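Local coordinates for protein ATP-dependent protease (Xanthomonas campestris pv. campestris, PDB 7CAY) that probably binds protein substrates, in the manner of the N-terminal domain of the ATP-dependent Lon protease, at residues A[6-11]-A[91-96]. Sequence-based numbering, arbitrary orientation.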
# COMPACT_ATOMS: atom_id res chain seq x y z
N THR A 6 13.99 -8.54 5.94
CA THR A 6 13.11 -8.69 7.09
C THR A 6 11.93 -9.57 6.71
O THR A 6 11.35 -9.41 5.64
CB THR A 6 12.62 -7.32 7.60
OG1 THR A 6 13.64 -6.69 8.38
CG2 THR A 6 11.35 -7.47 8.44
N SER A 7 11.59 -10.52 7.59
CA SER A 7 10.40 -11.33 7.42
C SER A 7 9.18 -10.53 7.88
O SER A 7 9.14 -10.06 9.02
CB SER A 7 10.51 -12.64 8.19
N LEU A 8 8.20 -10.36 6.99
CA LEU A 8 7.04 -9.54 7.27
C LEU A 8 5.77 -10.33 6.95
O LEU A 8 5.67 -10.91 5.85
CB LEU A 8 7.08 -8.24 6.46
CG LEU A 8 6.02 -7.18 6.77
CD1 LEU A 8 6.28 -6.53 8.12
CD2 LEU A 8 5.98 -6.13 5.66
N PRO A 9 4.80 -10.38 7.85
CA PRO A 9 3.52 -11.04 7.54
C PRO A 9 2.75 -10.25 6.50
O PRO A 9 2.64 -9.02 6.57
CB PRO A 9 2.79 -11.07 8.88
CG PRO A 9 3.85 -10.82 9.92
CD PRO A 9 4.85 -9.94 9.26
N LEU A 10 2.19 -10.96 5.52
CA LEU A 10 1.52 -10.35 4.39
C LEU A 10 0.02 -10.64 4.44
O LEU A 10 -0.39 -11.79 4.60
CB LEU A 10 2.11 -10.86 3.07
CG LEU A 10 3.63 -10.79 2.94
CD1 LEU A 10 4.07 -11.20 1.54
CD2 LEU A 10 4.15 -9.41 3.29
N PHE A 11 -0.79 -9.59 4.30
CA PHE A 11 -2.24 -9.69 4.25
C PHE A 11 -2.72 -9.57 2.82
O PHE A 11 -2.37 -8.60 2.13
CB PHE A 11 -2.89 -8.62 5.12
CG PHE A 11 -3.01 -8.99 6.56
CD1 PHE A 11 -1.91 -9.47 7.26
CD2 PHE A 11 -4.22 -8.86 7.24
CE1 PHE A 11 -2.02 -9.82 8.59
CE2 PHE A 11 -4.33 -9.20 8.57
CZ PHE A 11 -3.23 -9.68 9.25
N ARG A 91 5.65 2.29 4.31
CA ARG A 91 6.76 1.99 3.43
C ARG A 91 6.40 0.92 2.41
O ARG A 91 5.55 0.05 2.66
CB ARG A 91 7.98 1.53 4.22
CG ARG A 91 8.57 2.59 5.15
CD ARG A 91 9.69 1.99 5.98
NE ARG A 91 9.20 0.88 6.80
CZ ARG A 91 9.99 0.08 7.51
NH1 ARG A 91 11.31 0.25 7.50
NH2 ARG A 91 9.47 -0.90 8.23
N ARG A 92 7.05 0.98 1.25
CA ARG A 92 6.91 -0.04 0.23
C ARG A 92 8.02 -1.07 0.37
O ARG A 92 9.14 -0.76 0.80
CB ARG A 92 6.96 0.57 -1.17
CG ARG A 92 5.80 1.49 -1.49
CD ARG A 92 6.04 2.23 -2.80
NE ARG A 92 7.33 2.89 -2.82
CZ ARG A 92 8.35 2.54 -3.60
NH1 ARG A 92 8.22 1.53 -4.45
NH2 ARG A 92 9.49 3.21 -3.54
N PHE A 93 7.71 -2.32 0.02
CA PHE A 93 8.67 -3.40 0.12
C PHE A 93 8.58 -4.29 -1.11
O PHE A 93 7.60 -4.25 -1.87
CB PHE A 93 8.47 -4.23 1.39
CG PHE A 93 7.08 -4.78 1.55
CD1 PHE A 93 6.71 -5.96 0.92
CD2 PHE A 93 6.15 -4.14 2.35
CE1 PHE A 93 5.44 -6.48 1.07
CE2 PHE A 93 4.88 -4.65 2.50
CZ PHE A 93 4.52 -5.82 1.87
N ARG A 94 9.62 -5.10 -1.30
CA ARG A 94 9.67 -6.10 -2.35
C ARG A 94 9.68 -7.49 -1.71
O ARG A 94 10.44 -7.72 -0.77
CB ARG A 94 10.90 -5.92 -3.24
CG ARG A 94 11.18 -4.49 -3.62
CD ARG A 94 12.22 -4.39 -4.72
NE ARG A 94 12.60 -3.01 -5.00
CZ ARG A 94 13.70 -2.43 -4.54
NH1 ARG A 94 13.96 -1.17 -4.84
NH2 ARG A 94 14.55 -3.12 -3.78
N VAL A 95 8.85 -8.39 -2.23
CA VAL A 95 8.79 -9.76 -1.71
C VAL A 95 9.89 -10.56 -2.41
O VAL A 95 9.74 -10.95 -3.57
CB VAL A 95 7.41 -10.39 -1.92
CG1 VAL A 95 7.32 -11.71 -1.18
CG2 VAL A 95 6.31 -9.45 -1.46
N GLN A 96 11.00 -10.78 -1.71
CA GLN A 96 12.07 -11.61 -2.27
C GLN A 96 11.61 -13.05 -2.43
O GLN A 96 11.89 -13.70 -3.45
CB GLN A 96 13.31 -11.55 -1.37
CG GLN A 96 13.74 -10.14 -0.99
CD GLN A 96 14.78 -9.57 -1.94
OE1 GLN A 96 14.75 -8.38 -2.26
NE2 GLN A 96 15.71 -10.41 -2.38
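Phe-93 reaches from strand 83-100 toward Leu-8 and Leu-10 of strand 6-13, and its ring lies between two segments whose axes come no closer than 9.7 Å, against both leucines. Its CB carries CG into the space between the backbone N and the carbonyl carbon (chi1 55°), which aims the ring at the other strand. Beyond CG, the flat ring offers a broad face to a methyl: Leu-8 CD2 lies over it, displaced toward the rim, nearest Phe-93 CE2 at 3.7 Å and reaching CD2 and CZ as well. This is a CH-pi contact, 4.0 Å from Leu-8 CD2 to the Phe-93 centroid, and Leu-8 suits it because its CG, anti to the backbone N (chi1 -173°), lays that methyl on the face. On the other long side, CE1 of Phe-93 meets Leu-10 CD2, which approaches obliquely; at the tip, CZ of Phe-93 touches Leu-10 CD2 at 3.9 Å. The branched end of leucine suits this place, because the second methyl of Leu-10, CD1, can turn to Val-95 and meet its CG2 tip to tip at 4.1 Å. Val-95 CG2 also lies at the edge of the Phe-93 ring, in its plane, so the compact valine fits beside the ring. No hydrogen bond joins the segments, whose directions differ by 99°; strand 106-112 pairs with both strands and links them. Val-110 and Cys-49 also touch Phe-93. Such packing joins crossing strands of a strongly curved or branched mixed sheet, in the buried interior of the Lon substrate-binding domain, a member of the PUA clan.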